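Local coordinates for ribonucleoside triphosphate reductase (Lactobacillus leichmannii, PDB 1L1L), which catalyses the cobalamin-dependent reduction of ribonucleoside triphosphates to their deoxy counterparts, working as an allosterically regulated monomer, at residues Tyr35-Pro40 with Val52-Glu57; Gly58-Asp63 with Gln76-Glu81; Ala82-Lys87 with Phe440-Arg445; Asp107-Arg110 with Ser115-Asn118. One frame throughout, in Å; residues are numbered along the deposited sequence.

Contact 1: residues Tyr35-Pro40 with Val52-Glu57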
loop_
_atom_site.group_PDB
_atom_site.type_symbol
_atom_site.label_atom_id
_atom_site.label_comp_id
_atom_site.label_asym_id
_atom_site.label_seq_id
_atom_site.Cartn_x
_atom_site.Cartn_y
_atom_site.Cartn_z
ATOM N N TYR A 35 14.927 -3.882 -2.469
ATOM C CA TYR A 35 14.548 -4.183 -3.848
ATOM C C TYR A 35 15.547 -4.979 -4.679
ATOM O O TYR A 35 15.222 -5.394 -5.794
ATOM C CB TYR A 35 14.218 -2.883 -4.581
ATOM C CG TYR A 35 13.209 -2.036 -3.857
ATOM C CD1 TYR A 35 13.554 -0.768 -3.392
ATOM C CD2 TYR A 35 11.919 -2.514 -3.595
ATOM C CE1 TYR A 35 12.649 0.007 -2.681
ATOM C CE2 TYR A 35 11.001 -1.743 -2.880
ATOM C CZ TYR A 35 11.378 -0.483 -2.427
ATOM O OH TYR A 35 10.496 0.304 -1.721
ATOM N N ALA A 36 16.746 -5.197 -4.148
ATOM C CA ALA A 36 17.762 -5.952 -4.872
ATOM C C ALA A 36 17.506 -7.453 -4.727
ATOM O O ALA A 36 17.674 -8.018 -3.641
ATOM C CB ALA A 36 19.158 -5.599 -4.348
ATOM N N ARG A 37 17.090 -8.098 -5.814
ATOM C CA ARG A 37 16.821 -9.533 -5.762
ATOM C C ARG A 37 18.121 -10.328 -5.754
ATOM O O ARG A 37 19.161 -9.843 -6.216
ATOM C CB ARG A 37 15.968 -9.965 -6.959
ATOM C CG ARG A 37 14.595 -9.311 -7.021
ATOM C CD ARG A 37 13.788 -9.826 -8.208
ATOM N NE ARG A 37 13.404 -11.230 -8.072
ATOM C CZ ARG A 37 12.484 -11.687 -7.219
ATOM N NH1 ARG A 37 11.835 -10.856 -6.408
ATOM N NH2 ARG A 37 12.208 -12.984 -7.180
ATOM N N TRP A 38 18.064 -11.545 -5.221
ATOM C CA TRP A 38 19.237 -12.412 -5.175
ATOM C C TRP A 38 19.418 -13.106 -6.522
ATOM O O TRP A 38 18.450 -13.563 -7.134
ATOM C CB TRP A 38 19.090 -13.454 -4.061
ATOM C CG TRP A 38 20.233 -14.434 -4.003
ATOM C CD1 TRP A 38 20.247 -15.712 -4.495
ATOM C CD2 TRP A 38 21.537 -14.204 -3.455
ATOM N NE1 TRP A 38 21.476 -16.288 -4.286
ATOM C CE2 TRP A 38 22.288 -15.385 -3.651
ATOM C CE3 TRP A 38 22.146 -13.113 -2.820
ATOM C CZ2 TRP A 38 23.616 -15.506 -3.233
ATOM C CZ3 TRP A 38 23.468 -13.233 -2.406
ATOM C CH2 TRP A 38 24.186 -14.423 -2.615
ATOM N N LEU A 39 20.663 -13.170 -6.984
ATOM C CA LEU A 39 20.989 -13.801 -8.259
ATOM C C LEU A 39 21.792 -15.073 -7.979
ATOM O O LEU A 39 23.007 -15.023 -7.792
ATOM C CB LEU A 39 21.797 -12.828 -9.128
ATOM C CG LEU A 39 21.130 -11.471 -9.396
ATOM C CD1 LEU A 39 22.094 -10.522 -10.091
ATOM C CD2 LEU A 39 19.890 -11.681 -10.245
ATOM N N PRO A 40 21.110 -16.231 -7.940
ATOM C CA PRO A 40 21.723 -17.540 -7.680
ATOM C C PRO A 40 22.879 -17.855 -8.619
ATOM O O PRO A 40 23.893 -18.416 -8.205
ATOM C CB PRO A 40 20.560 -18.512 -7.871
ATOM C CG PRO A 40 19.361 -17.685 -7.509
ATOM C CD PRO A 40 19.666 -16.377 -8.193
ATOM N N VAL A 52 16.760 -1.841 -12.292
ATOM C CA VAL A 52 16.005 -0.961 -13.175
ATOM C C VAL A 52 15.818 -1.582 -14.554
ATOM O O VAL A 52 14.777 -1.392 -15.186
ATOM C CB VAL A 52 16.697 0.409 -13.329
ATOM C CG1 VAL A 52 15.941 1.271 -14.338
ATOM C CG2 VAL A 52 16.766 1.110 -11.982
ATOM N N LYS A 53 16.820 -2.330 -15.016
ATOM C CA LYS A 53 16.743 -2.961 -16.331
ATOM C C LYS A 53 15.579 -3.939 -16.422
ATOM O O LYS A 53 14.782 -3.885 -17.363
ATOM C CB LYS A 53 18.062 -3.678 -16.662
ATOM C CG LYS A 53 18.020 -4.582 -17.900
ATOM C CD LYS A 53 19.422 -5.032 -18.297
ATOM C CE LYS A 53 19.420 -6.298 -19.161
ATOM N NZ LYS A 53 18.639 -6.171 -20.426
ATOM N N ARG A 54 15.465 -4.831 -15.443
ATOM C CA ARG A 54 14.376 -5.794 -15.475
ATOM C C ARG A 54 13.026 -5.141 -15.183
ATOM O O ARG A 54 11.996 -5.607 -15.658
ATOM C CB ARG A 54 14.633 -6.939 -14.496
ATOM C CG ARG A 54 14.635 -6.554 -13.040
ATOM C CD ARG A 54 14.456 -7.798 -12.176
ATOM N NE ARG A 54 14.720 -7.515 -10.769
ATOM C CZ ARG A 54 13.922 -6.802 -9.984
ATOM N NH1 ARG A 54 12.787 -6.295 -10.458
ATOM N NH2 ARG A 54 14.271 -6.593 -8.723
ATOM N N VAL A 55 13.019 -4.057 -14.412
ATOM C CA VAL A 55 11.758 -3.388 -14.121
ATOM C C VAL A 55 11.198 -2.728 -15.376
ATOM O O VAL A 55 10.007 -2.858 -15.691
ATOM C CB VAL A 55 11.922 -2.305 -13.045
ATOM C CG1 VAL A 55 10.617 -1.534 -12.886
ATOM C CG2 VAL A 55 12.320 -2.948 -11.728
ATOM N N VAL A 56 12.072 -2.017 -16.081
ATOM C CA VAL A 56 11.711 -1.323 -17.312
ATOM C C VAL A 56 11.296 -2.303 -18.401
ATOM O O VAL A 56 10.273 -2.110 -19.059
ATOM C CB VAL A 56 12.891 -0.477 -17.832
ATOM C CG1 VAL A 56 12.575 0.080 -19.228
ATOM C CG2 VAL A 56 13.160 0.659 -16.874
ATOM N N GLU A 57 12.099 -3.343 -18.598
ATOM C CA GLU A 57 11.808 -4.354 -19.611
ATOM C C GLU A 57 10.518 -5.079 -19.283
ATOM O O GLU A 57 9.723 -5.402 -20.167
ATOM C CB GLU A 57 12.957 -5.363 -19.712
ATOM C CG GLU A 57 14.025 -4.969 -20.724
ATOM C CD GLU A 57 15.263 -5.851 -20.677
ATOM O OE1 GLU A 57 15.137 -7.086 -20.525
ATOM O OE2 GLU A 57 16.373 -5.295 -20.817
#
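R54, on helix 48-60, reaches back to R37 and the carbonyl of Y35, joining the helix to the chain that enters the short β-hairpin of strands 38-39 and 44-45. This is a β-hairpin followed by a helix, within the ribonucleotide reductase alpha-domain region. Along the helix, V52 packs on Y86 and I89 of helix 72-90, and K53, next to it, also lies on Y86 and gives its NZ to the carbonyl of L7. R54 carries the whole contact from the helical side. Its CG sits between the backbone N and the carbonyl carbon (chi1 66°), and from there the chain stays extended, carrying the guanidinium across to the other segment. Over one face of that group, off-centre toward the rim, lies R37 CD, 3.1 Å above the plane. R37 CG comes in tightly at 3.2 Å from R54 NH2. At the edge, in plane, the carbonyl O of Y35 lies 3.3 Å from R54 NH2. The two arginine chains cross at about a right angle and their guanidinium planes stand 87° apart; R37 thus offers methylenes to R54, while its NE stays 4.8 Å from R54 NH2. R54 forms a salt bridge with E46 and bonds to the carbonyls of L101 and S104, which should fix its rotation; R37 has W102, through a bond to its O and a cation-pi contact with its ring. Next in the helix, V55 gives its carbonyl O to S104 OG. E57 closes the segment, its OE2 accepting a hydrogen bond from the backbone N of L7.

Contact 2: residues Gly58-Asp63 with Gln76-Glu81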
loop_
_atom_site.group_PDB
_atom_site.type_symbol
_atom_site.label_atom_id
_atom_site.label_comp_id
_atom_site.label_asym_id
_atom_site.label_seq_id
_atom_site.Cartn_x
_atom_site.Cartn_y
_atom_site.Cartn_z
ATOM N N GLY A 58 10.316 -5.340 -17.996
ATOM C CA GLY A 58 9.111 -6.024 -17.584
ATOM C C GLY A 58 7.858 -5.233 -17.899
ATOM O O GLY A 58 6.838 -5.815 -18.261
ATOM N N ASN A 59 7.921 -3.911 -17.770
ATOM C CA ASN A 59 6.750 -3.075 -18.028
ATOM C C ASN A 59 6.484 -2.837 -19.512
ATOM O O ASN A 59 5.346 -2.943 -19.972
ATOM C CB ASN A 59 6.900 -1.721 -17.318
ATOM C CG ASN A 59 5.695 -0.809 -17.519
ATOM O OD1 ASN A 59 5.672 0.026 -18.426
ATOM N ND2 ASN A 59 4.686 -0.963 -16.666
ATOM N N ILE A 60 7.539 -2.522 -20.258
ATOM C CA ILE A 60 7.387 -2.240 -21.687
ATOM C C ILE A 60 6.788 -3.413 -22.475
ATOM O O ILE A 60 5.953 -3.215 -23.363
ATOM C CB ILE A 60 8.752 -1.831 -22.318
ATOM C CG1 ILE A 60 8.524 -1.179 -23.686
ATOM C CG2 ILE A 60 9.644 -3.036 -22.461
ATOM C CD1 ILE A 60 7.873 0.166 -23.618
ATOM N N ASN A 61 7.202 -4.631 -22.134
ATOM C CA ASN A 61 6.730 -5.834 -22.806
ATOM C C ASN A 61 5.294 -6.210 -22.487
ATOM O O ASN A 61 4.838 -7.310 -22.819
ATOM C CB ASN A 61 7.656 -7.007 -22.489
ATOM C CG ASN A 61 9.000 -6.886 -23.188
ATOM O OD1 ASN A 61 9.058 -6.634 -24.391
ATOM N ND2 ASN A 61 10.081 -7.068 -22.442
ATOM N N LEU A 62 4.583 -5.292 -21.840
ATOM C CA LEU A 62 3.184 -5.509 -21.508
ATOM C C LEU A 62 2.299 -4.855 -22.564
ATOM O O LEU A 62 1.129 -5.223 -22.707
ATOM C CB LEU A 62 2.852 -4.926 -20.130
ATOM C CG LEU A 62 3.294 -5.736 -18.909
ATOM C CD1 LEU A 62 2.901 -4.974 -17.636
ATOM C CD2 LEU A 62 2.634 -7.112 -18.933
ATOM N N ASP A 63 2.850 -3.885 -23.295
ATOM C CA ASP A 63 2.082 -3.202 -24.335
ATOM C C ASP A 63 1.383 -4.285 -25.157
ATOM O O ASP A 63 2.025 -5.184 -25.695
ATOM C CB ASP A 63 2.992 -2.349 -25.232
ATOM C CG ASP A 63 2.200 -1.458 -26.181
ATOM O OD1 ASP A 63 1.386 -1.996 -26.960
ATOM O OD2 ASP A 63 2.380 -0.223 -26.143
ATOM N N GLN A 76 10.850 -0.541 -32.244
ATOM C CA GLN A 76 11.946 0.395 -32.032
ATOM C C GLN A 76 11.472 1.600 -31.237
ATOM O O GLN A 76 12.221 2.163 -30.437
ATOM C CB GLN A 76 12.523 0.868 -33.371
ATOM C CG GLN A 76 13.667 1.867 -33.242
ATOM C CD GLN A 76 14.785 1.380 -32.327
ATOM O OE1 GLN A 76 15.115 0.189 -32.297
ATOM N NE2 GLN A 76 15.379 2.306 -31.584
ATOM N N SER A 77 10.228 2.002 -31.475
ATOM C CA SER A 77 9.638 3.136 -30.779
ATOM C C SER A 77 9.529 2.771 -29.296
ATOM O O SER A 77 9.863 3.571 -28.419
ATOM C CB SER A 77 8.247 3.433 -31.346
ATOM O OG SER A 77 7.715 4.632 -30.811
ATOM N N LEU A 78 9.059 1.555 -29.038
ATOM C CA LEU A 78 8.912 1.059 -27.678
ATOM C C LEU A 78 10.280 0.924 -27.033
ATOM O O LEU A 78 10.449 1.225 -25.850
ATOM C CB LEU A 78 8.205 -0.291 -27.682
ATOM C CG LEU A 78 6.694 -0.226 -27.893
ATOM C CD1 LEU A 78 6.123 -1.630 -27.814
ATOM C CD2 LEU A 78 6.062 0.676 -26.836
ATOM N N THR A 79 11.261 0.481 -27.816
ATOM C CA THR A 79 12.608 0.335 -27.296
ATOM C C THR A 79 13.123 1.700 -26.846
ATOM O O THR A 79 13.677 1.827 -25.753
ATOM C CB THR A 79 13.564 -0.278 -28.350
ATOM O OG1 THR A 79 13.158 -1.624 -28.637
ATOM C CG2 THR A 79 14.995 -0.308 -27.818
ATOM N N GLU A 80 12.930 2.729 -27.666
ATOM C CA GLU A 80 13.387 4.065 -27.293
ATOM C C GLU A 80 12.629 4.612 -26.080
ATOM O O GLU A 80 13.195 5.342 -25.259
ATOM C CB GLU A 80 13.257 5.033 -28.475
ATOM C CG GLU A 80 14.478 5.018 -29.405
ATOM C CD GLU A 80 14.263 5.800 -30.697
ATOM O OE1 GLU A 80 13.803 6.964 -30.634
ATOM O OE2 GLU A 80 14.570 5.246 -31.781
ATOM N N GLU A 81 11.350 4.272 -25.969
ATOM C CA GLU A 81 10.567 4.750 -24.834
ATOM C C GLU A 81 11.137 4.106 -23.572
ATOM O O GLU A 81 11.261 4.750 -22.533
ATOM C CB GLU A 81 9.101 4.352 -24.977
ATOM C CG GLU A 81 8.194 5.071 -23.990
ATOM C CD GLU A 81 6.767 4.564 -24.023
ATOM O OE1 GLU A 81 6.282 4.208 -25.121
ATOM O OE2 GLU A 81 6.123 4.530 -22.946
#
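I60 and L78 bury the most surface here, each meeting the other with its side chain as the end of helix 48-60 comes against helix 72-90. I60 CD1 touches L78 CD2 at 3.7 Å, a plain methyl-to-methyl contact between chains that cross obliquely. The same CD1 also rests against the opposite backbone, 3.6 Å from L78 O. CG1 of I60 is swung anti to its own N (chi1 -165°), which sends the δ-methyl across toward the partner helix. D63 is the third participant. It follows I60 through a type I turn, closed by D63 N bonding to I60 O at 3.2 Å, and this bend brings it to the other branch of L78, with D63 CB 4.1 Å from L78 CD1. Its carboxylate brushes L78 as well, D63 OD2 lying 3.9 Å from L78 CD2. That oxygen finds its polar partners elsewhere, in a salt bridge to R65 and a hydrogen bond from Y532 OH, so the leucine packs beside a charge that is already engaged. Two consecutive helices running in broadly opposite directions, joined by a loop and closed by branched aliphatic side chains near that loop, make this a helix-loop-helix (α-α) hairpin.

Contact 3: residues Ala82-Lys87 with Phe440-Arg445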
loop_
_atom_site.group_PDB
_atom_site.type_symbol
_atom_site.label_atom_id
_atom_site.label_comp_id
_atom_site.label_asym_id
_atom_site.label_seq_id
_atom_site.Cartn_x
_atom_site.Cartn_y
_atom_site.Cartn_z
ATOM N N ALA A 82 11.479 2.829 -23.685
ATOM C CA ALA A 82 12.044 2.065 -22.580
ATOM C C ALA A 82 13.394 2.639 -22.167
ATOM O O ALA A 82 13.754 2.630 -20.989
ATOM C CB ALA A 82 12.201 0.611 -22.989
ATOM N N GLU A 83 14.153 3.132 -23.145
ATOM C CA GLU A 83 15.454 3.703 -22.849
ATOM C C GLU A 83 15.284 5.000 -22.071
ATOM O O GLU A 83 16.067 5.291 -21.175
ATOM C CB GLU A 83 16.243 3.947 -24.148
ATOM C CG GLU A 83 16.460 2.691 -24.958
ATOM C CD GLU A 83 17.375 2.920 -26.152
ATOM O OE1 GLU A 83 17.369 4.056 -26.682
ATOM O OE2 GLU A 83 18.079 1.961 -26.552
ATOM N N ARG A 84 14.263 5.783 -22.410
ATOM C CA ARG A 84 14.005 7.031 -21.690
ATOM C C ARG A 84 13.568 6.660 -20.267
ATOM O O ARG A 84 14.003 7.253 -19.277
ATOM C CB ARG A 84 12.871 7.814 -22.355
ATOM C CG ARG A 84 13.243 8.631 -23.579
ATOM C CD ARG A 84 11.992 9.333 -24.113
ATOM N NE ARG A 84 11.141 8.407 -24.855
ATOM C CZ ARG A 84 9.874 8.645 -25.187
ATOM N NH1 ARG A 84 9.292 9.788 -24.836
ATOM N NH2 ARG A 84 9.196 7.743 -25.885
ATOM N N LEU A 85 12.697 5.664 -20.195
ATOM C CA LEU A 85 12.175 5.196 -18.920
ATOM C C LEU A 85 13.353 4.776 -18.047
ATOM O O LEU A 85 13.466 5.214 -16.906
ATOM C CB LEU A 85 11.220 4.031 -19.166
ATOM C CG LEU A 85 10.136 3.710 -18.135
ATOM C CD1 LEU A 85 9.351 4.963 -17.776
ATOM C CD2 LEU A 85 9.219 2.639 -18.714
ATOM N N TYR A 86 14.248 3.955 -18.595
ATOM C CA TYR A 86 15.408 3.512 -17.839
ATOM C C TYR A 86 16.225 4.691 -17.323
ATOM O O TYR A 86 16.645 4.700 -16.164
ATOM C CB TYR A 86 16.299 2.606 -18.693
ATOM C CG TYR A 86 17.483 2.044 -17.940
ATOM C CD1 TYR A 86 18.564 2.851 -17.580
ATOM C CD2 TYR A 86 17.500 0.712 -17.545
ATOM C CE1 TYR A 86 19.630 2.339 -16.837
ATOM C CE2 TYR A 86 18.554 0.189 -16.809
ATOM C CZ TYR A 86 19.608 1.005 -16.456
ATOM O OH TYR A 86 20.624 0.485 -15.691
ATOM N N LYS A 87 16.462 5.684 -18.178
ATOM C CA LYS A 87 17.246 6.844 -17.772
ATOM C C LYS A 87 16.568 7.641 -16.656
ATOM O O LYS A 87 17.234 8.176 -15.768
ATOM C CB LYS A 87 17.508 7.757 -18.978
ATOM C CG LYS A 87 18.311 8.998 -18.646
ATOM C CD LYS A 87 18.652 9.815 -19.903
ATOM C CE LYS A 87 19.353 11.122 -19.534
ATOM N NZ LYS A 87 19.717 11.964 -20.722
ATOM N N PHE A 440 5.869 13.140 -16.621
ATOM C CA PHE A 440 4.522 12.690 -16.302
ATOM C C PHE A 440 3.866 11.912 -17.422
ATOM O O PHE A 440 2.978 11.094 -17.178
ATOM C CB PHE A 440 3.657 13.869 -15.860
ATOM C CG PHE A 440 3.947 14.321 -14.456
ATOM C CD1 PHE A 440 4.857 15.344 -14.210
ATOM C CD2 PHE A 440 3.370 13.661 -13.369
ATOM C CE1 PHE A 440 5.196 15.707 -12.903
ATOM C CE2 PHE A 440 3.702 14.013 -12.067
ATOM C CZ PHE A 440 4.622 15.042 -11.830
ATOM N N ALA A 441 4.299 12.147 -18.656
ATOM C CA ALA A 441 3.730 11.413 -19.773
ATOM C C ALA A 441 4.292 9.984 -19.761
ATOM O O ALA A 441 3.579 9.021 -20.036
ATOM C CB ALA A 441 4.054 12.134 -21.103
ATOM N N LEU A 442 5.575 9.831 -19.439
ATOM C CA LEU A 442 6.155 8.491 -19.383
ATOM C C LEU A 442 5.478 7.760 -18.216
ATOM O O LEU A 442 5.165 6.576 -18.293
ATOM C CB LEU A 442 7.670 8.564 -19.141
ATOM C CG LEU A 442 8.530 9.032 -20.325
ATOM C CD1 LEU A 442 9.929 9.415 -19.844
ATOM C CD2 LEU A 442 8.600 7.925 -21.357
ATOM N N ALA A 443 5.238 8.501 -17.146
ATOM C CA ALA A 443 4.601 7.922 -15.964
ATOM C C ALA A 443 3.244 7.341 -16.347
ATOM O O ALA A 443 2.974 6.159 -16.121
ATOM C CB ALA A 443 4.444 8.986 -14.899
ATOM N N ALA A 444 2.406 8.170 -16.958
ATOM C CA ALA A 444 1.074 7.744 -17.378
ATOM C C ALA A 444 1.066 6.475 -18.223
ATOM O O ALA A 444 0.230 5.591 -18.033
ATOM C CB ALA A 444 0.385 8.883 -18.128
ATOM N N ARG A 445 2.004 6.371 -19.157
ATOM C CA ARG A 445 2.061 5.207 -20.030
ATOM C C ARG A 445 2.518 3.955 -19.305
ATOM O O ARG A 445 2.097 2.837 -19.643
ATOM C CB ARG A 445 2.995 5.493 -21.218
ATOM C CG ARG A 445 2.533 6.638 -22.121
ATOM C CD ARG A 445 3.608 6.996 -23.172
ATOM N NE ARG A 445 3.847 5.904 -24.115
ATOM C CZ ARG A 445 3.219 5.760 -25.283
ATOM N NH1 ARG A 445 2.312 6.646 -25.672
ATOM N NH2 ARG A 445 3.480 4.714 -26.052
#
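L442 packs against R84 and L85 in a largely apolar helix-to-helix contact, joining helix 72-90, in the first part of the chain, to helix 436-450, more than 350 residues further along. L442 has the most surface buried here and uses both branches as well as its CB. CB of L442 is directed toward helix 72-90, and chi1 of -73° places the two methyls on R84. L85 CD1 meets L442 CB at 4.2 Å. On the R84 side, L442 CD1 lies 4.2 Å from R84 CB, so the root of the arginine is covered too. The R84 chain then bends at chi3 (-77°), bringing its guanidinium over the leucine: L442 CD2 stands 4.0 Å above the guanidinium plane, offset toward the rim and nearest to NH1. The exposed R84 thus borders the contact, its flat cation lying over a methyl of the buried leucine. The charge has a long, weak ion pair with E438, and R84 NH2 keeps 5.9 Å from NE of R445, which is itself paired with E81, about a turn before R84 on helix 72-90. Around the contact the two helices turn their remaining sides to other partners: A82 and Y86 face helix 48-60, Y86 also reaches helix 9-18, and F440, A441 and A444 lie on helix 512-536.

Contact 4: residues Asp107-Arg110 with Ser115-Asn118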
loop_
_atom_site.group_PDB
_atom_site.type_symbol
_atom_site.label_atom_id
_atom_site.label_comp_id
_atom_site.label_asym_id
_atom_site.label_seq_id
_atom_site.Cartn_x
_atom_site.Cartn_y
_atom_site.Cartn_z
ATOM N N ASP A 107 10.584 -13.841 -12.956
ATOM C CA ASP A 107 9.913 -15.073 -13.348
ATOM C C ASP A 107 8.639 -15.245 -12.522
ATOM O O ASP A 107 7.628 -15.753 -13.014
ATOM C CB ASP A 107 10.850 -16.268 -13.149
ATOM C CG ASP A 107 12.051 -16.233 -14.091
ATOM O OD1 ASP A 107 11.849 -16.338 -15.325
ATOM O OD2 ASP A 107 13.197 -16.094 -13.601
ATOM N N TYR A 108 8.685 -14.815 -11.265
ATOM C CA TYR A 108 7.509 -14.923 -10.414
ATOM C C TYR A 108 6.381 -14.082 -10.993
ATOM O O TYR A 108 5.253 -14.550 -11.137
ATOM C CB TYR A 108 7.810 -14.448 -8.992
ATOM C CG TYR A 108 6.561 -14.328 -8.136
ATOM C CD1 TYR A 108 5.931 -13.096 -7.950
ATOM C CD2 TYR A 108 5.995 -15.449 -7.535
ATOM C CE1 TYR A 108 4.775 -12.985 -7.182
ATOM C CE2 TYR A 108 4.838 -15.349 -6.767
ATOM C CZ TYR A 108 4.235 -14.114 -6.591
ATOM O OH TYR A 108 3.108 -14.012 -5.799
ATOM N N GLN A 109 6.706 -12.843 -11.339
ATOM C CA GLN A 109 5.729 -11.919 -11.893
ATOM C C GLN A 109 5.022 -12.521 -13.096
ATOM O O GLN A 109 3.793 -12.581 -13.142
ATOM C CB GLN A 109 6.418 -10.608 -12.282
ATOM C CG GLN A 109 5.500 -9.550 -12.859
ATOM C CD GLN A 109 5.596 -9.458 -14.363
ATOM O OE1 GLN A 109 6.636 -9.080 -14.912
ATOM N NE2 GLN A 109 4.512 -9.810 -15.045
ATOM N N ARG A 110 5.797 -12.987 -14.066
ATOM C CA ARG A 110 5.209 -13.563 -15.262
ATOM C C ARG A 110 4.356 -14.804 -14.997
ATOM O O ARG A 110 3.468 -15.124 -15.786
ATOM C CB ARG A 110 6.309 -13.847 -16.292
ATOM C CG ARG A 110 6.976 -12.563 -16.787
ATOM C CD ARG A 110 7.847 -12.773 -18.015
ATOM N NE ARG A 110 9.274 -12.726 -17.703
ATOM C CZ ARG A 110 9.922 -13.660 -17.016
ATOM N NH1 ARG A 110 9.270 -14.724 -16.567
ATOM N NH2 ARG A 110 11.223 -13.529 -16.774
ATOM N N SER A 115 0.144 -9.772 -9.794
ATOM C CA SER A 115 1.441 -9.483 -9.183
ATOM C C SER A 115 2.005 -8.065 -9.274
ATOM O O SER A 115 2.931 -7.731 -8.533
ATOM C CB SER A 115 2.490 -10.474 -9.697
ATOM O OG SER A 115 2.674 -10.371 -11.102
ATOM N N LEU A 116 1.446 -7.225 -10.146
ATOM C CA LEU A 116 1.943 -5.858 -10.309
ATOM C C LEU A 116 1.156 -4.774 -9.582
ATOM O O LEU A 116 1.533 -3.600 -9.630
ATOM C CB LEU A 116 2.034 -5.497 -11.807
ATOM C CG LEU A 116 3.002 -6.340 -12.638
ATOM C CD1 LEU A 116 2.803 -6.053 -14.126
ATOM C CD2 LEU A 116 4.439 -6.034 -12.209
ATOM N N ASN A 117 0.064 -5.155 -8.917
ATOM C CA ASN A 117 -0.753 -4.200 -8.170
ATOM C C ASN A 117 -0.666 -4.567 -6.690
ATOM O O ASN A 117 -0.799 -5.737 -6.338
ATOM C CB ASN A 117 -2.206 -4.250 -8.652
ATOM C CG ASN A 117 -2.325 -4.060 -10.153
ATOM O OD1 ASN A 117 -2.233 -5.018 -10.917
ATOM N ND2 ASN A 117 -2.513 -2.814 -10.582
ATOM N N ASN A 118 -0.450 -3.572 -5.836
ATOM C CA ASN A 118 -0.276 -3.814 -4.408
ATOM C C ASN A 118 -1.442 -3.478 -3.469
ATOM O O ASN A 118 -1.349 -3.751 -2.279
ATOM C CB ASN A 118 0.973 -3.072 -3.918
ATOM C CG ASN A 118 1.836 -3.921 -2.995
ATOM O OD1 ASN A 118 2.776 -3.422 -2.365
ATOM N ND2 ASN A 118 1.529 -5.210 -2.919
#
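Q109 and S115 face each other across the tight bend that follows the short helix 107-110. The glutamine has CG anti to its N (chi1 -179°) and then bends sharply at chi2 (-102°), so the CG methylene, rather than the amide, is what meets the other segment. S115 OG comes to 3.4 Å from that Q109 CG. L116 CD2 touches it too, at 3.7 Å, the leucine chain lying at a slant to the glutamine chain. S115 OG, between its N and carbonyl carbon (chi1 62°), also lies 3.2 Å from Q109 O, but its hydrogen bond is with T112 O inside the bend. Y108 completes the contact, its ring atom CE1 meeting S115 CB obliquely at 4.2 Å. Beyond the bend, N117 ND2 bonds to C419 O, and segment 115-118 leads directly to C119. The C119-C419 disulfide is consistent with the redox cysteine pair of ribonucleotide reductases. No hydrogen bond crosses between the two segments: Q109 OE1 takes the G105 amide as S115 OG turns to its own partner within the bend, which implies that van der Waals packing carries the contact itself.

Contacts 1 and 2 share helix 48-60 and adjoin in sequence without otherwise touching, whereas contact 1 packs directly on contact 3, V56 on A82 and both V52 and K53 on Y86. Contacts 2 and 3 share helix 72-90. Contact 1 is only partly buried and is built on arginine; contacts 2 and 3 are buried and mostly aliphatic, although exposed R84 borders contact 3. The E81-R445 salt bridge couples contacts 2 and 3, whose centres are about 10 Å apart. Contact 4 is buried and differs in being a local bend, joined to contact 2 through L62 and L116. It lies about 20 Å, centre to centre, from contact 3, which spans the greatest sequence separation.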